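IWS1 (Encephalitozoon cuniculi, PDB 2XPP) probably acts as a transcription factor in RNA polymerase II transcription, with possible roles in steps during and after recruitment of the TATA-binding protein. Local coordinates at residues G61-I66 against S104-I109; E99-S104 against Q132-E137. One frame throughout, in Å; residues are numbered along the deposited sequence.

Contact 1: G61-I66 against S104-I109; sequences GILDEI and SGVGKI
L63 and D64, in the first turn of helix 62-70, pack on S104 and V106 in a small, buried contact at the junction where helix 98-104 gives way to helix 106-115. The backbones come close, with the CA atoms of D64 and S104 5.2 Å apart. CB of L63 presses on CB of S104 at 3.5 Å, tighter than usual for two carbons, and the same L63 CB lies 3.6 Å from S104 OG. Further out, L63 slants across V106: both CB and CD1 of the leucine reach V106 CG1 at 4.2 Å, while V106 CB comes within 4.0 Å of L63 O. V106 turns CG1 into the position between its backbone N and carbonyl carbon (chi1 70°), which brings that methyl against the leucine.

The corner is an ST turn: S104 OG accepts from V106 N at 3.1 Å in a nearly straight bond (165°), and the same hydroxyl donates to the carbonyl of H100. G105, with positive phi, takes the chain out of one helix and into the next. Both segments belong to the all-helical TFIIS N-terminal domain. Between 61-66 and 104-109 themselves there is no direct hydrogen bond. D64 starts out facing away, yet its carboxylate folds back beside the serine, OD1 lying 3.3 Å from S104 CA. A water donates to S104 O at 2.6 Å and, weakly, to D64 OD1, bridging the two segments; K67, one turn further along helix 62-70, adds a hydrogen bond from NZ to S104 O. On the apolar side L63 also packs on L91 of helix 81-92 and on H100, while V106 leans on L101.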
ATOM      1  N   GLY A  61       8.013   6.204  -6.874  1.00 17.62           N
ATOM      2  CA  GLY A  61       6.928   5.186  -6.991  1.00 17.55           C
ATOM      3  C   GLY A  61       6.889   4.183  -5.855  1.00 17.34           C
ATOM      4  O   GLY A  61       6.423   3.045  -6.021  1.00 16.00           O
ATOM      5  N   ILE A  62       7.313   4.608  -4.660  1.00 16.16           N
ATOM      6  CA  ILE A  62       7.376   3.662  -3.543  1.00 15.05           C
ATOM      7  C   ILE A  62       5.961   3.147  -3.198  1.00 13.74           C
ATOM      8  O   ILE A  62       5.824   2.097  -2.526  1.00 13.76           O
ATOM      9  CB  ILE A  62       8.062   4.262  -2.271  1.00 14.55           C
ATOM     10  CG1 ILE A  62       8.550   3.165  -1.301  1.00 15.30           C
ATOM     11  CG2 ILE A  62       7.089   5.185  -1.532  1.00 15.11           C
ATOM     12  CD1 ILE A  62       9.623   2.270  -1.884  1.00 16.05           C
ATOM     13  N   LEU A  63       4.916   3.884  -3.575  1.00 14.41           N
ATOM     14  CA  LEU A  63       3.578   3.395  -3.306  1.00 13.29           C
ATOM     15  C   LEU A  63       3.303   2.072  -3.991  1.00 12.44           C
ATOM     16  O   LEU A  63       2.465   1.291  -3.487  1.00 13.40           O
ATOM     17  CB  LEU A  63       2.449   4.426  -3.620  1.00 12.50           C
ATOM     18  CG  LEU A  63       2.539   5.656  -2.735  1.00 12.23           C
ATOM     19  CD1 LEU A  63       1.512   6.707  -3.206  1.00 15.05           C
ATOM     20  CD2 LEU A  63       2.336   5.366  -1.229  1.00 13.45           C
ATOM     21  N   ASP A  64       3.972   1.812  -5.121  1.00 13.59           N
ATOM     22  CA  ASP A  64       3.844   0.508  -5.818  1.00 15.62           C
ATOM     23  C   ASP A  64       4.311  -0.631  -4.916  1.00 15.04           C
ATOM     24  O   ASP A  64       3.642  -1.691  -4.860  1.00 14.45           O
ATOM     25  CB  ASP A  64       4.701   0.474  -7.103  1.00 16.58           C
ATOM     26  CG  ASP A  64       4.229   1.439  -8.184  1.00 22.90           C
ATOM     27  OD1 ASP A  64       3.231   2.178  -8.021  1.00 26.05           O
ATOM     28  OD2 ASP A  64       4.899   1.456  -9.234  1.00 23.83           O
ATOM     29  N   GLU A  65       5.443  -0.449  -4.222  1.00 13.86           N
ATOM     30  CA  GLU A  65       6.009  -1.517  -3.357  1.00 14.14           C
ATOM     31  C   GLU A  65       5.175  -1.645  -2.085  1.00 13.14           C
ATOM     32  O   GLU A  65       4.927  -2.761  -1.608  1.00 12.89           O
ATOM     33  CB  GLU A  65       7.473  -1.232  -2.969  1.00 14.77           C
ATOM     34  CG  GLU A  65       8.416  -1.592  -4.140  1.00 17.46           C
ATOM     35  CD  GLU A  65       8.196  -0.722  -5.364  1.00 20.24           C
ATOM     36  OE1 GLU A  65       8.028   0.524  -5.243  1.00 19.89           O
ATOM     37  OE2 GLU A  65       8.188  -1.277  -6.479  1.00 23.34           O
ATOM     38  N   ILE A  66       4.724  -0.504  -1.545  1.00 12.17           N
ATOM     39  CA  ILE A  66       3.860  -0.561  -0.351  1.00 12.06           C
ATOM     40  C   ILE A  66       2.569  -1.346  -0.681  1.00 12.78           C
ATOM     41  O   ILE A  66       2.172  -2.262   0.075  1.00 10.71           O
ATOM     42  CB  ILE A  66       3.566   0.810   0.227  1.00 11.95           C
ATOM     43  CG1 ILE A  66       4.874   1.377   0.822  1.00 13.63           C
ATOM     44  CG2 ILE A  66       2.511   0.681   1.362  1.00 13.34           C
ATOM     45  CD1 ILE A  66       4.730   2.924   1.170  1.00 13.17           C
ATOM     46  N   SER A 104      -0.114   4.613  -8.795  1.00 19.60           N
ATOM     47  CA  SER A 104       0.184   3.463  -7.967  1.00 18.62           C
ATOM     48  C   SER A 104      -0.951   2.489  -7.798  1.00 18.05           C
ATOM     49  O   SER A 104      -0.682   1.290  -7.690  1.00 18.96           O
ATOM     50  CB  SER A 104       0.680   3.847  -6.550  1.00 17.15           C
ATOM     51  OG  SER A 104      -0.406   4.346  -5.739  1.00 18.79           O
ATOM     52  N   GLY A 105      -2.203   2.974  -7.757  1.00 18.55           N
ATOM     53  CA  GLY A 105      -3.355   2.089  -7.398  1.00 17.60           C
ATOM     54  C   GLY A 105      -3.389   1.595  -5.969  1.00 17.48           C
ATOM     55  O   GLY A 105      -4.155   0.680  -5.615  1.00 16.53           O
ATOM     56  N   VAL A 106      -2.576   2.215  -5.117  1.00 16.92           N
ATOM     57  CA  VAL A 106      -2.544   1.785  -3.696  1.00 15.49           C
ATOM     58  C   VAL A 106      -3.901   1.986  -3.016  1.00 15.39           C
ATOM     59  O   VAL A 106      -4.233   1.241  -2.079  1.00 15.10           O
ATOM     60  CB  VAL A 106      -1.359   2.442  -2.921  1.00 14.18           C
ATOM     61  CG1 VAL A 106      -1.573   3.937  -2.720  1.00 15.43           C
ATOM     62  CG2 VAL A 106      -1.165   1.755  -1.536  1.00 14.24           C
ATOM     63  N   GLY A 107      -4.689   2.976  -3.483  1.00 14.99           N
ATOM     64  CA  GLY A 107      -6.041   3.120  -2.996  1.00 15.63           C
ATOM     65  C   GLY A 107      -6.887   1.853  -3.111  1.00 15.33           C
ATOM     66  O   GLY A 107      -7.774   1.630  -2.268  1.00 15.61           O
ATOM     67  N   LYS A 108      -6.620   1.043  -4.132  1.00 14.47           N
ATOM     68  CA  LYS A 108      -7.458  -0.128  -4.391  1.00 15.79           C
ATOM     69  C   LYS A 108      -7.260  -1.169  -3.307  1.00 14.63           C
ATOM     70  O   LYS A 108      -8.233  -1.764  -2.864  1.00 15.52           O
ATOM     71  CB  LYS A 108      -7.218  -0.694  -5.772  1.00 15.56           C
ATOM     72  CG  LYS A 108      -7.683   0.321  -6.809  1.00 17.47           C
ATOM     73  CD  LYS A 108      -7.195   0.005  -8.129  1.00 23.91           C
ATOM     74  CE  LYS A 108      -7.734   1.002  -9.130  1.00 25.63           C
ATOM     75  NZ  LYS A 108      -7.263   0.571 -10.432  1.00 30.10           N
ATOM     76  N   ILE A 109      -6.017  -1.388  -2.892  1.00 13.55           N
ATOM     77  CA  ILE A 109      -5.781  -2.373  -1.797  1.00 13.25           C
ATOM     78  C   ILE A 109      -6.230  -1.814  -0.448  1.00 13.29           C
ATOM     79  O   ILE A 109      -6.825  -2.537   0.350  1.00 12.68           O
ATOM     80  CB  ILE A 109      -4.327  -2.936  -1.754  1.00 12.69           C
ATOM     81  CG1 ILE A 109      -4.228  -4.144  -0.773  1.00 12.84           C
ATOM     82  CG2 ILE A 109      -3.278  -1.854  -1.338  1.00 11.89           C
ATOM     83  CD1 ILE A 109      -5.133  -5.366  -1.094  1.00 15.13           C
TER
HETATM   84  O   HOH W   1       1.223  -0.311  -8.458  1.00 29.72           O

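Contact 2: E99-S104 against Q132-E137; sequences EHLVTS and QKWTNE
L101 and W134 carry this contact, with E137 adding a smaller patch one turn beyond the tryptophan. The leucine lies on helix 98-104 and the tryptophan on the C-terminal helix 121-138; their CA atoms are 8.4 Å apart, and the gap is bridged by side chains that both point into it. L101 sets its two methyls on different parts of the tryptophan. CD2 rides over one face of the indole, 3.9 Å from the centroid of the W134 six-membered ring and only 20° off its normal, a CH-pi contact. It is displaced toward the rim of the ring, with its shortest approach to W134 CE3 at 3.7 Å. CD1 sits nearer the root of the side chain, 3.9 Å from W134 CB and 4.0 Å from W134 CG.

On both residues CG stands anti to the carbonyl carbon; for W134 (chi1 -66°) this sends the indole across from its own helix to lie against the leucine. E137 meets L101 through its aliphatic part, CG lying 4.4 Å from L101 CD1, while its carboxylate OE1 makes a weak hydrogen bond with ND1 of H97. I96, in the loop leading to helix 98-104, touches both L101 and W134, and V106 and V110 of helix 106-115 also pack on the tryptophan. A bound chain of another protein puts an apolar side chain on L101 and aromatic ones on W134 and T135: the pair lines a protein-binding surface of the TFIIS-type bundle besides joining two helices.

The carboxylates of E99 and E137 come no closer than 6.4 Å (OE1 to OE1), like charges that would at most repel mildly. With no hydrogen bond joining the two segments, their association rests on dispersion and on the leucine methyl against the pi cloud.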
ATOM      1  N   GLU A  99      -2.084  12.384  -8.033  1.00 21.34           N
ATOM      2  CA  GLU A  99      -1.195  11.766  -9.017  1.00 21.77           C
ATOM      3  C   GLU A  99      -0.502  10.542  -8.478  1.00 19.49           C
ATOM      4  O   GLU A  99      -0.395   9.530  -9.175  1.00 20.63           O
ATOM      5  CB  GLU A  99      -0.176  12.784  -9.551  1.00 22.72           C
ATOM      6  CG  GLU A  99      -0.816  13.983 -10.300  1.00 30.71           C
ATOM      7  CD  GLU A  99      -1.329  15.124  -9.391  1.00 35.13           C
ATOM      8  OE1 GLU A  99      -1.135  15.105  -8.113  1.00 34.08           O
ATOM      9  OE2 GLU A  99      -1.944  16.051  -9.994  1.00 38.86           O
ATOM     10  N   HIS A 100      -0.080  10.587  -7.213  1.00 16.96           N
ATOM     11  CA  HIS A 100       0.502   9.424  -6.554  1.00 15.91           C
ATOM     12  C   HIS A 100      -0.474   8.237  -6.501  1.00 15.74           C
ATOM     13  O   HIS A 100      -0.068   7.089  -6.694  1.00 15.95           O
ATOM     14  CB  HIS A 100       0.877   9.751  -5.094  1.00 14.97           C
ATOM     15  CG  HIS A 100       1.826  10.895  -4.953  1.00 16.16           C
ATOM     16  ND1 HIS A 100       1.610  11.943  -4.080  1.00 17.71           N
ATOM     17  CD2 HIS A 100       3.039  11.110  -5.513  1.00 15.83           C
ATOM     18  CE1 HIS A 100       2.617  12.793  -4.169  1.00 19.58           C
ATOM     19  NE2 HIS A 100       3.502  12.308  -5.036  1.00 20.54           N
ATOM     20  N   LEU A 101      -1.742   8.535  -6.213  1.00 16.94           N
ATOM     21  CA  LEU A 101      -2.782   7.502  -6.086  1.00 16.90           C
ATOM     22  C   LEU A 101      -3.151   6.903  -7.452  1.00 18.24           C
ATOM     23  O   LEU A 101      -3.269   5.668  -7.586  1.00 17.81           O
ATOM     24  CB  LEU A 101      -4.013   8.102  -5.413  1.00 15.78           C
ATOM     25  CG  LEU A 101      -3.781   8.492  -3.943  1.00 15.28           C
ATOM     26  CD1 LEU A 101      -4.917   9.359  -3.455  1.00 17.97           C
ATOM     27  CD2 LEU A 101      -3.556   7.200  -3.079  1.00 18.01           C
ATOM     28  N   VAL A 102      -3.277   7.755  -8.465  1.00 19.30           N
ATOM     29  CA  VAL A 102      -3.694   7.256  -9.789  1.00 22.00           C
ATOM     30  C   VAL A 102      -2.618   6.330 -10.333  1.00 22.13           C
ATOM     31  O   VAL A 102      -2.928   5.194 -10.768  1.00 23.18           O
ATOM     32  CB  VAL A 102      -4.035   8.392 -10.726  1.00 22.94           C
ATOM     33  CG1 VAL A 102      -4.269   7.896 -12.169  1.00 25.54           C
ATOM     34  CG2 VAL A 102      -5.278   9.121 -10.201  1.00 23.92           C
ATOM     35  N   THR A 103      -1.355   6.739 -10.235  1.00 21.48           N
ATOM     36  CA  THR A 103      -0.275   5.924 -10.829  1.00 22.83           C
ATOM     37  C   THR A 103       0.041   4.606 -10.119  1.00 21.27           C
ATOM     38  O   THR A 103       0.419   3.603 -10.763  1.00 20.27           O
ATOM     39  CB  THR A 103       1.016   6.730 -11.024  1.00 25.53           C
ATOM     40  OG1 THR A 103       1.563   7.022  -9.746  1.00 26.18           O
ATOM     41  CG2 THR A 103       0.748   8.026 -11.795  1.00 24.83           C
ATOM     42  N   SER A 104      -0.114   4.613  -8.795  1.00 19.60           N
ATOM     43  CA  SER A 104       0.184   3.463  -7.967  1.00 18.62           C
ATOM     44  C   SER A 104      -0.951   2.489  -7.798  1.00 18.05           C
ATOM     45  O   SER A 104      -0.682   1.290  -7.690  1.00 18.96           O
ATOM     46  CB  SER A 104       0.680   3.847  -6.550  1.00 17.15           C
ATOM     47  OG  SER A 104      -0.406   4.346  -5.739  1.00 18.79           O
ATOM     48  N   GLN A 132     -10.972   7.783   3.621  1.00 13.52           N
ATOM     49  CA  GLN A 132     -11.653   9.064   3.750  1.00 16.09           C
ATOM     50  C   GLN A 132     -10.693  10.240   3.577  1.00 17.04           C
ATOM     51  O   GLN A 132     -11.104  11.256   3.055  1.00 18.18           O
ATOM     52  CB  GLN A 132     -12.410   9.162   5.091  1.00 17.73           C
ATOM     53  CG  GLN A 132     -13.610   8.178   5.067  1.00 22.12           C
ATOM     54  CD  GLN A 132     -14.394   8.190   3.709  1.00 22.87           C
ATOM     55  OE1 GLN A 132     -14.302   7.230   2.927  1.00 23.73           O
ATOM     56  NE2 GLN A 132     -15.135   9.273   3.448  1.00 25.89           N
ATOM     57  N   LYS A 133      -9.452  10.098   4.041  1.00 15.36           N
ATOM     58  CA  LYS A 133      -8.438  11.151   3.869  1.00 17.03           C
ATOM     59  C   LYS A 133      -8.129  11.363   2.389  1.00 16.66           C
ATOM     60  O   LYS A 133      -8.149  12.512   1.880  1.00 17.36           O
ATOM     61  CB  LYS A 133      -7.134  10.746   4.559  1.00 16.93           C
ATOM     62  CG  LYS A 133      -6.012  11.825   4.436  1.00 20.02           C
ATOM     63  CD  LYS A 133      -4.758  11.357   5.212  1.00 22.44           C
ATOM     64  CE  LYS A 133      -3.622  12.349   5.053  1.00 25.14           C
ATOM     65  NZ  LYS A 133      -2.463  11.799   5.823  1.00 23.47           N
ATOM     66  N   TRP A 134      -7.833  10.272   1.713  1.00 15.23           N
ATOM     67  CA  TRP A 134      -7.497  10.332   0.269  1.00 15.75           C
ATOM     68  C   TRP A 134      -8.674  10.749  -0.598  1.00 17.39           C
ATOM     69  O   TRP A 134      -8.472  11.313  -1.697  1.00 18.17           O
ATOM     70  CB  TRP A 134      -6.970   9.001  -0.200  1.00 14.33           C
ATOM     71  CG  TRP A 134      -5.648   8.658   0.431  1.00 13.37           C
ATOM     72  CD1 TRP A 134      -4.825   9.500   1.134  1.00 13.57           C
ATOM     73  CD2 TRP A 134      -5.025   7.383   0.428  1.00 13.56           C
ATOM     74  NE1 TRP A 134      -3.706   8.794   1.580  1.00 14.52           N
ATOM     75  CE2 TRP A 134      -3.820   7.495   1.163  1.00 15.15           C
ATOM     76  CE3 TRP A 134      -5.381   6.138  -0.099  1.00 13.02           C
ATOM     77  CZ2 TRP A 134      -2.937   6.402   1.346  1.00 15.91           C
ATOM     78  CZ3 TRP A 134      -4.494   5.053   0.088  1.00 17.42           C
ATOM     79  CH2 TRP A 134      -3.295   5.208   0.804  1.00 16.56           C
ATOM     80  N   THR A 135      -9.909  10.478  -0.141  1.00 16.29           N
ATOM     81  CA  THR A 135     -11.100  10.986  -0.896  1.00 17.66           C
ATOM     82  C   THR A 135     -11.091  12.496  -1.057  1.00 20.19           C
ATOM     83  O   THR A 135     -11.595  13.008  -2.062  1.00 20.35           O
ATOM     84  CB  THR A 135     -12.446  10.471  -0.313  1.00 16.66           C
ATOM     85  OG1 THR A 135     -12.410   9.038  -0.331  1.00 16.68           O
ATOM     86  CG2 THR A 135     -13.661  11.013  -1.110  1.00 17.63           C
ATOM     87  N   ASN A 136     -10.517  13.212  -0.091  1.00 20.13           N
ATOM     88  CA  ASN A 136     -10.332  14.641  -0.236  1.00 22.99           C
ATOM     89  C   ASN A 136      -9.583  15.029  -1.495  1.00 23.26           C
ATOM     90  O   ASN A 136      -9.846  16.116  -2.012  1.00 25.44           O
ATOM     91  CB  ASN A 136      -9.642  15.270   0.970  1.00 23.56           C
ATOM     92  CG  ASN A 136     -10.530  15.325   2.174  1.00 26.44           C
ATOM     93  OD1 ASN A 136     -11.596  15.889   2.128  1.00 32.07           O
ATOM     94  ND2 ASN A 136     -10.086  14.723   3.261  1.00 32.05           N
ATOM     95  N   GLU A 137      -8.651  14.187  -1.956  1.00 23.95           N
ATOM     96  CA  GLU A 137      -7.875  14.466  -3.188  1.00 24.75           C
ATOM     97  C   GLU A 137      -8.765  14.454  -4.409  1.00 26.98           C
ATOM     98  O   GLU A 137      -8.459  15.090  -5.443  1.00 29.28           O
ATOM     99  CB  GLU A 137      -6.705  13.494  -3.347  1.00 24.97           C
ATOM    100  CG  GLU A 137      -5.772  13.465  -2.141  1.00 25.99           C
ATOM    101  CD  GLU A 137      -5.113  14.816  -1.827  1.00 27.75           C
ATOM    102  OE1 GLU A 137      -4.633  15.481  -2.763  1.00 30.73           O
ATOM    103  OE2 GLU A 137      -5.074  15.205  -0.630  1.00 31.93           O
TER

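How the contacts relate
From the N terminus, the chain passes the long helix 5-30 and helices 36-48 and 54-59 before entering contact 1 at 61-66. It then runs through helix 81-92 and reaches 99-104, the first half of contact 2, before 104-109 closes contact 1. Helix 106-115 and the start of helix 121-138 follow, and 132-137 closes contact 2. The two loops therefore cross rather than nest, and S104 belongs to both. Their centres lie about 10 Å apart and they touch directly: G107 CA lies 4.0 Å from W134 CZ3. Together they tie helix 62-70, the corner between helices 98-104 and 106-115, and the C-terminal helix into one bundle.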